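Local structure of ribokinase RBSK (Mycobacterium tuberculosis, 3GO6) at residues A[20-25]-A[69-74]; A[169-174]-A[193-198]; A[188-193]-A[205-210]. The protein probably catalyses the magnesium-dependent transfer of a phosphoryl group from ATP to O-5 of D-ribose, giving D-ribose 5-phosphate. All coordinates share one frame; numbering follows the deposited sequence.

Contact 1 (A[20-25]-A[69-74]); sequences PRVCVV and AGAQVQ
Val22 sets its CG2 methyl 3.6 Å from CB of Ala71, the residue just before strand 72-74; this is the tight part of the contact. Chi1 of 172° turns CG1 of Val22 anti to the backbone N and leaves CG2 beside that N, where it meets Ala71. Further along the same face the side chains of Val24 and Val73 cross obliquely, CG2 of Val24 4.1 Å from CG1 of Val73. Alanines of two helices pack on this face: Ala63, Ala66 and Ala67 of helix 58-68 lie on Val73, while Ala255 and Ala256 of helix 246-257 touch Val22 and Ala71. The other face is looser. Its glutamine ends lead away from strand 21-25, Gln72 being exposed and Gln74 partly so, while Cys23 is buried and the guanidinium of Arg21 forms a salt bridge with Asp145. Four backbone bonds join the parallel strands, from Gln72 N to Pro20 O (2.8 Å) through to Val24 N to Gln74 O (2.8 Å). The chemistry is thus divided: alternate backbone groups of 20-25 bond to 72-74, those of Arg21 and Cys23 turn to strand 146-149 and the residue before it, and small apolar groups let helices sit close on one face.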
loop_
_atom_site.group_PDB
_atom_site.type_symbol
_atom_site.label_atom_id
_atom_site.label_comp_id
_atom_site.label_asym_id
_atom_site.label_seq_id
_atom_site.Cartn_x
_atom_site.Cartn_y
_atom_site.Cartn_z
ATOM N N PRO A 20 -31.938 15.073 10.062
ATOM C CA PRO A 20 -30.877 15.802 10.758
ATOM C C PRO A 20 -29.790 16.259 9.792
ATOM O O PRO A 20 -29.496 15.566 8.826
ATOM C CB PRO A 20 -30.327 14.776 11.761
ATOM C CG PRO A 20 -30.720 13.491 11.253
ATOM C CD PRO A 20 -31.968 13.650 10.440
ATOM N N ARG A 21 -29.238 17.435 10.044
ATOM C CA ARG A 21 -28.207 17.987 9.192
ATOM C C ARG A 21 -26.881 17.700 9.873
ATOM O O ARG A 21 -26.581 18.255 10.939
ATOM C CB ARG A 21 -28.400 19.497 8.979
ATOM C CG ARG A 21 -29.744 19.867 8.342
ATOM C CD ARG A 21 -30.040 21.364 8.496
ATOM N NE ARG A 21 -30.131 21.785 9.900
ATOM C CZ ARG A 21 -30.126 23.053 10.316
ATOM N NH1 ARG A 21 -30.038 24.053 9.444
ATOM N NH2 ARG A 21 -30.207 23.329 11.612
ATOM N N VAL A 22 -26.106 16.808 9.264
ATOM C CA VAL A 22 -24.801 16.449 9.807
ATOM C C VAL A 22 -23.722 17.113 8.972
ATOM O O VAL A 22 -23.722 16.975 7.748
ATOM C CB VAL A 22 -24.621 14.916 9.835
ATOM C CG1 VAL A 22 -23.193 14.549 10.204
ATOM C CG2 VAL A 22 -25.642 14.291 10.821
ATOM N N CYS A 23 -22.825 17.852 9.633
ATOM C CA CYS A 23 -21.618 18.351 8.974
ATOM C C CYS A 23 -20.380 17.561 9.427
ATOM O O CYS A 23 -20.066 17.510 10.629
ATOM C CB CYS A 23 -21.417 19.840 9.250
ATOM S SG CYS A 23 -19.826 20.413 8.623
ATOM N N VAL A 24 -19.703 16.917 8.477
ATOM C CA VAL A 24 -18.496 16.166 8.802
ATOM C C VAL A 24 -17.290 16.997 8.382
ATOM O O VAL A 24 -17.170 17.378 7.220
ATOM C CB VAL A 24 -18.469 14.789 8.100
ATOM C CG1 VAL A 24 -17.197 14.011 8.456
ATOM C CG2 VAL A 24 -19.725 13.992 8.445
ATOM N N VAL A 25 -16.402 17.281 9.322
ATOM C CA VAL A 25 -15.165 17.989 8.998
ATOM C C VAL A 25 -14.047 16.985 9.270
ATOM O O VAL A 25 -13.831 16.573 10.415
ATOM C CB VAL A 25 -14.991 19.292 9.849
ATOM C CG1 VAL A 25 -13.595 19.919 9.639
ATOM C CG2 VAL A 25 -16.072 20.326 9.504
ATOM N N ALA A 69 -27.658 6.365 6.601
ATOM C CA ALA A 69 -28.535 6.296 7.773
ATOM C C ALA A 69 -29.664 7.338 7.793
ATOM O O ALA A 69 -30.455 7.350 8.735
ATOM C CB ALA A 69 -27.717 6.376 9.079
ATOM N N GLY A 70 -29.725 8.222 6.794
ATOM C CA GLY A 70 -30.851 9.153 6.642
ATOM C C GLY A 70 -30.579 10.621 6.947
ATOM O O GLY A 70 -31.489 11.464 6.869
ATOM N N ALA A 71 -29.336 10.957 7.298
ATOM C CA ALA A 71 -29.002 12.349 7.555
ATOM C C ALA A 71 -28.797 13.105 6.242
ATOM O O ALA A 71 -28.491 12.507 5.201
ATOM C CB ALA A 71 -27.727 12.466 8.450
ATOM N N GLN A 72 -28.981 14.416 6.298
ATOM C CA GLN A 72 -28.560 15.277 5.212
ATOM C C GLN A 72 -27.151 15.744 5.537
ATOM O O GLN A 72 -26.931 16.428 6.528
ATOM C CB GLN A 72 -29.519 16.457 5.036
ATOM C CG GLN A 72 -29.547 16.939 3.578
ATOM C CD GLN A 72 -30.051 15.854 2.604
ATOM O OE1 GLN A 72 -31.192 15.382 2.717
ATOM N NE2 GLN A 72 -29.192 15.448 1.655
ATOM N N VAL A 73 -26.194 15.347 4.706
ATOM C CA VAL A 73 -24.781 15.448 5.079
ATOM C C VAL A 73 -24.006 16.404 4.186
ATOM O O VAL A 73 -24.151 16.378 2.956
ATOM C CB VAL A 73 -24.097 14.060 5.054
ATOM C CG1 VAL A 73 -22.642 14.157 5.551
ATOM C CG2 VAL A 73 -24.894 13.045 5.901
ATOM N N GLN A 74 -23.192 17.238 4.824
ATOM C CA GLN A 74 -22.156 18.033 4.159
ATOM C C GLN A 74 -20.781 17.579 4.645
ATOM O O GLN A 74 -20.587 17.333 5.848
ATOM C CB GLN A 74 -22.330 19.504 4.505
ATOM C CG GLN A 74 -23.583 20.132 3.883
ATOM C CD GLN A 74 -23.447 20.327 2.371
ATOM O OE1 GLN A 74 -22.345 20.300 1.804
ATOM N NE2 GLN A 74 -24.578 20.520 1.712
#

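Contact 2 (A[169-174]-A[193-198]); sequences DAVVMV and ADVVIA
Strands 171-174 and 195-198 run parallel with their axes 4.7 Å apart, paired Met173 with Val195 and Val174 with Val196. Val174 uses both its polar backbone atoms across the gap, its N donating to Val195 O and its O accepting from Ile197 N. At the start of the pairing a side chain takes over: Asp194 OD2 receives the N-H of Val172 at 2.8 Å in a nearly straight bond (176°). The donor comes from the anti side of the carboxylate, 21° out of its plane. Asp194 CG lies beside its own backbone N, and that N gives a more bent bond to Val172 O, an oxygen that also accepts from Val195 N at 3.0 Å. A water donating to both Asp194 OD2 and Ala170 O extends the grip, and Asn261 adds a weak bond to OD2. Met173 lies side by side with Val195, its CG 3.9 Å from Val195 CB; chi3 of -74° bends the chain and leaves CE near both Val195 methyls. The sulphur SD of Met173 meets Ile197 CD1 at 3.8 Å, and Leu254 of helix 246-257 touches both side chains. On the other face Val174 CG2 approaches Ala193 CB at 4.2 Å. Asp194 therefore supplies by its carboxylate the acceptor that opens the strand pairing, and the amide and water donors around OD2 would be expected to favour its charged form.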
loop_
_atom_site.group_PDB
_atom_site.type_symbol
_atom_site.label_atom_id
_atom_site.label_comp_id
_atom_site.label_asym_id
_atom_site.label_seq_id
_atom_site.Cartn_x
_atom_site.Cartn_y
_atom_site.Cartn_z
ATOM N N ASP A 169 -25.106 26.308 18.620
ATOM C CA ASP A 169 -25.727 25.242 19.430
ATOM C C ASP A 169 -25.921 23.908 18.691
ATOM O O ASP A 169 -26.890 23.189 18.938
ATOM C CB ASP A 169 -27.017 25.719 20.143
ATOM C CG ASP A 169 -27.489 24.751 21.264
ATOM O OD1 ASP A 169 -26.649 24.253 22.071
ATOM O OD2 ASP A 169 -28.719 24.486 21.338
ATOM N N ALA A 170 -24.979 23.585 17.802
ATOM C CA ALA A 170 -24.880 22.238 17.224
ATOM C C ALA A 170 -24.151 21.305 18.185
ATOM O O ALA A 170 -23.282 21.744 18.952
ATOM C CB ALA A 170 -24.149 22.282 15.908
ATOM N N VAL A 171 -24.480 20.018 18.126
ATOM C CA VAL A 171 -23.729 19.009 18.865
ATOM C C VAL A 171 -22.269 18.912 18.366
ATOM O O VAL A 171 -22.026 18.763 17.170
ATOM C CB VAL A 171 -24.401 17.625 18.751
ATOM C CG1 VAL A 171 -23.555 16.543 19.459
ATOM C CG2 VAL A 171 -25.818 17.676 19.310
ATOM N N VAL A 172 -21.309 18.992 19.285
ATOM C CA VAL A 172 -19.911 18.746 18.947
ATOM C C VAL A 172 -19.587 17.271 19.227
ATOM O O VAL A 172 -19.544 16.836 20.375
ATOM C CB VAL A 172 -18.930 19.683 19.687
ATOM C CG1 VAL A 172 -17.501 19.313 19.353
ATOM C CG2 VAL A 172 -19.203 21.153 19.317
ATOM N N MET A 173 -19.354 16.515 18.158
ATOM C CA MET A 173 -19.083 15.085 18.255
ATOM C C MET A 173 -17.717 14.785 17.643
ATOM O O MET A 173 -17.474 15.082 16.458
ATOM C CB MET A 173 -20.211 14.311 17.551
ATOM C CG MET A 173 -20.118 12.765 17.661
ATOM S SD MET A 173 -21.493 11.901 16.850
ATOM C CE MET A 173 -22.830 12.226 18.002
ATOM N N VAL A 174 -16.818 14.223 18.445
ATOM C CA VAL A 174 -15.445 13.987 18.034
ATOM C C VAL A 174 -15.144 12.503 18.074
ATOM O O VAL A 174 -15.348 11.835 19.096
ATOM C CB VAL A 174 -14.423 14.765 18.930
ATOM C CG1 VAL A 174 -12.964 14.493 18.500
ATOM C CG2 VAL A 174 -14.727 16.262 18.902
ATOM N N ALA A 193 -16.066 19.371 23.799
ATOM C CA ALA A 193 -16.785 18.280 23.098
ATOM C C ALA A 193 -18.017 17.827 23.879
ATOM O O ALA A 193 -17.930 17.598 25.084
ATOM C CB ALA A 193 -15.846 17.073 22.844
ATOM N N ASP A 194 -19.142 17.685 23.186
ATOM C CA ASP A 194 -20.360 17.126 23.743
ATOM C C ASP A 194 -20.263 15.593 23.823
ATOM O O ASP A 194 -20.624 14.988 24.843
ATOM C CB ASP A 194 -21.588 17.539 22.911
ATOM C CG ASP A 194 -21.864 19.053 22.959
ATOM O OD1 ASP A 194 -21.817 19.634 24.068
ATOM O OD2 ASP A 194 -22.117 19.669 21.881
ATOM N N VAL A 195 -19.794 14.979 22.733
ATOM C CA VAL A 195 -19.745 13.519 22.578
ATOM C C VAL A 195 -18.371 13.186 22.040
ATOM O O VAL A 195 -17.893 13.864 21.122
ATOM C CB VAL A 195 -20.802 13.012 21.529
ATOM C CG1 VAL A 195 -20.832 11.470 21.429
ATOM C CG2 VAL A 195 -22.174 13.546 21.840
ATOM N N VAL A 196 -17.732 12.167 22.621
ATOM C CA VAL A 196 -16.485 11.643 22.102
ATOM C C VAL A 196 -16.673 10.159 21.864
ATOM O O VAL A 196 -17.198 9.445 22.735
ATOM C CB VAL A 196 -15.273 11.891 23.031
ATOM C CG1 VAL A 196 -14.022 11.254 22.450
ATOM C CG2 VAL A 196 -15.043 13.384 23.186
ATOM N N ILE A 197 -16.266 9.715 20.670
ATOM C CA ILE A 197 -16.336 8.304 20.271
ATOM C C ILE A 197 -14.923 7.844 20.143
ATOM O O ILE A 197 -14.111 8.479 19.456
ATOM C CB ILE A 197 -17.055 8.128 18.907
ATOM C CG1 ILE A 197 -18.454 8.757 18.957
ATOM C CG2 ILE A 197 -17.107 6.633 18.476
ATOM C CD1 ILE A 197 -19.053 9.060 17.556
ATOM N N ALA A 198 -14.605 6.736 20.804
ATOM C CA ALA A 198 -13.242 6.228 20.783
ATOM C C ALA A 198 -13.222 4.773 21.182
ATOM O O ALA A 198 -14.088 4.340 21.925
ATOM C CB ALA A 198 -12.363 7.038 21.724
HETATM O O HOH W 1 -22.871 22.376 21.454
#

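Contact 3 (A[188-193]-A[205-210]); sequences DLAAIA and DWPSPP
Ala190 presses its CB against Trp206, standing 3.2 Å above the indole plane and offset toward the rim, with NE1 of Trp206 the nearest ring atom to CB at 3.6 Å. Pro207 CD sits above the same plane, also toward the rim, and Pro207 CB comes to 4.0 Å from Ala190 CB. Chi1 of -171° sets Trp206 CG anti to the backbone N, and chi2 of -113° then turns the indole so that NE1, CE2 and CZ2 lie by Ala190. At the six-membered end, Leu189 CG meets CH2 of Trp206 at the ring edge, 4.0 Å away, the two side chains crossing at about a right angle. Ser208 holds OG between its N and carbonyl carbon (chi1 63°), and that oxygen lies 3.4 Å from Ala190 CB. Polar links run through water. One water, in the plane of the indole at its edge, accepts from Trp206 NE1 and donates to Ala190 O (2.6 Å) and Ser208 O. A second joins Ser208 OG to Pro209 O. Farther along, Pro210 CB rests 3.5 Å from Ala193 O. Here helix 183-192, the connecting helix of a beta-alpha-beta unit, packs on the proline-rich loop before strand 212-216, in the layer beside the central sheet of a PfkB-family sugar kinase.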
loop_
_atom_site.group_PDB
_atom_site.type_symbol
_atom_site.label_atom_id
_atom_site.label_comp_id
_atom_site.label_asym_id
_atom_site.label_seq_id
_atom_site.Cartn_x
_atom_site.Cartn_y
_atom_site.Cartn_z
ATOM N N ASP A 188 -8.004 21.730 24.443
ATOM C CA ASP A 188 -9.008 22.730 24.101
ATOM C C ASP A 188 -10.236 22.091 23.460
ATOM O O ASP A 188 -11.354 22.483 23.750
ATOM C CB ASP A 188 -8.429 23.809 23.173
ATOM C CG ASP A 188 -7.399 24.704 23.875
ATOM O OD1 ASP A 188 -7.311 24.664 25.123
ATOM O OD2 ASP A 188 -6.668 25.439 23.173
ATOM N N LEU A 189 -10.024 21.111 22.581
ATOM C CA LEU A 189 -11.160 20.400 21.982
ATOM C C LEU A 189 -11.907 19.575 23.033
ATOM O O LEU A 189 -13.132 19.581 23.066
ATOM C CB LEU A 189 -10.712 19.526 20.792
ATOM C CG LEU A 189 -11.783 18.812 19.946
ATOM C CD1 LEU A 189 -12.892 19.742 19.486
ATOM C CD2 LEU A 189 -11.120 18.135 18.756
ATOM N N ALA A 190 -11.169 18.885 23.899
ATOM C CA ALA A 190 -11.797 18.048 24.938
ATOM C C ALA A 190 -12.684 18.876 25.888
ATOM O O ALA A 190 -13.778 18.439 26.281
ATOM C CB ALA A 190 -10.742 17.269 25.707
ATOM N N ALA A 191 -12.225 20.087 26.202
ATOM C CA ALA A 191 -12.935 21.025 27.098
ATOM C C ALA A 191 -14.349 21.324 26.630
ATOM O O ALA A 191 -15.235 21.571 27.449
ATOM C CB ALA A 191 -12.130 22.344 27.242
ATOM N N ILE A 192 -14.573 21.274 25.318
ATOM C CA ILE A 192 -15.870 21.650 24.747
ATOM C C ILE A 192 -16.667 20.538 24.030
ATOM O O ILE A 192 -17.826 20.752 23.676
ATOM C CB ILE A 192 -15.755 22.905 23.809
ATOM C CG1 ILE A 192 -14.857 22.624 22.597
ATOM C CG2 ILE A 192 -15.230 24.124 24.591
ATOM C CD1 ILE A 192 -14.937 23.696 21.506
ATOM N N ALA A 193 -16.066 19.371 23.799
ATOM C CA ALA A 193 -16.785 18.280 23.098
ATOM C C ALA A 193 -18.017 17.827 23.879
ATOM O O ALA A 193 -17.930 17.598 25.084
ATOM C CB ALA A 193 -15.846 17.073 22.844
ATOM N N ASP A 205 -6.219 7.904 25.830
ATOM C CA ASP A 205 -5.372 9.002 25.400
ATOM C C ASP A 205 -6.050 10.368 25.422
ATOM O O ASP A 205 -5.368 11.389 25.448
ATOM C CB ASP A 205 -4.801 8.741 23.998
ATOM C CG ASP A 205 -3.615 9.641 23.676
ATOM O OD1 ASP A 205 -2.552 9.485 24.326
ATOM O OD2 ASP A 205 -3.734 10.511 22.777
ATOM N N TRP A 206 -7.375 10.390 25.386
ATOM C CA TRP A 206 -8.135 11.635 25.306
ATOM C C TRP A 206 -7.995 12.451 26.617
ATOM O O TRP A 206 -8.072 11.878 27.699
ATOM C CB TRP A 206 -9.598 11.316 25.030
ATOM C CG TRP A 206 -10.472 12.499 24.720
ATOM C CD1 TRP A 206 -11.494 12.978 25.480
ATOM C CD2 TRP A 206 -10.427 13.321 23.539
ATOM N NE1 TRP A 206 -12.076 14.072 24.857
ATOM C CE2 TRP A 206 -11.441 14.294 23.665
ATOM C CE3 TRP A 206 -9.620 13.333 22.396
ATOM C CZ2 TRP A 206 -11.681 15.263 22.682
ATOM C CZ3 TRP A 206 -9.851 14.308 21.424
ATOM C CH2 TRP A 206 -10.873 15.252 21.569
ATOM N N PRO A 207 -7.767 13.773 26.511
ATOM C CA PRO A 207 -7.424 14.602 27.700
ATOM C C PRO A 207 -8.406 14.634 28.889
ATOM O O PRO A 207 -7.959 14.554 30.042
ATOM C CB PRO A 207 -7.243 16.003 27.109
ATOM C CG PRO A 207 -6.859 15.738 25.656
ATOM C CD PRO A 207 -7.747 14.582 25.276
ATOM N N SER A 208 -9.703 14.781 28.637
ATOM C CA SER A 208 -10.676 14.969 29.721
ATOM C C SER A 208 -12.039 14.531 29.216
ATOM O O SER A 208 -12.289 14.633 28.012
ATOM C CB SER A 208 -10.727 16.444 30.156
ATOM O OG SER A 208 -11.184 17.297 29.105
ATOM N N PRO A 209 -12.926 14.056 30.123
ATOM C CA PRO A 209 -14.183 13.469 29.679
ATOM C C PRO A 209 -15.167 14.482 29.124
ATOM O O PRO A 209 -15.258 15.603 29.652
ATOM C CB PRO A 209 -14.755 12.800 30.942
ATOM C CG PRO A 209 -13.938 13.251 32.070
ATOM C CD PRO A 209 -12.792 14.056 31.593
ATOM N N PRO A 210 -15.886 14.098 28.043
ATOM C CA PRO A 210 -16.948 14.916 27.477
ATOM C C PRO A 210 -18.239 14.681 28.229
ATOM O O PRO A 210 -18.290 13.821 29.116
ATOM C CB PRO A 210 -17.077 14.360 26.054
ATOM C CG PRO A 210 -16.801 12.866 26.262
ATOM C CD PRO A 210 -15.684 12.844 27.274
HETATM O O HOH W 2 -13.950 15.798 26.185
HETATM O O HOH W 3 -13.601 17.776 29.545
#

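Overall arrangement
Contacts 1 and 2 belong to one mixed sheet, separated by strand 146-149, with centres 14 Å apart and nearest atoms about 7 Å apart. Contact 2 joins the two strands of a beta-alpha-beta unit, and contact 3 takes in the end of its helix, so the two share Ala193. They also touch directly: Val196 CG2 is 3.5 Å from Trp206 NE1, and Val174 CG1 is 3.8 Å from Trp206 CH2. Contact 3 lies farther out, its centre about 23 Å from that of contact 1. Side chains of Val24 and Ile197 are each about 11 Å from the bound ribose; that of Val24 is about 9 Å from the side chain of Asp248, the predicted proton acceptor, and that of Ile197 about 4 Å from Thr216, a predicted ATP-binding residue.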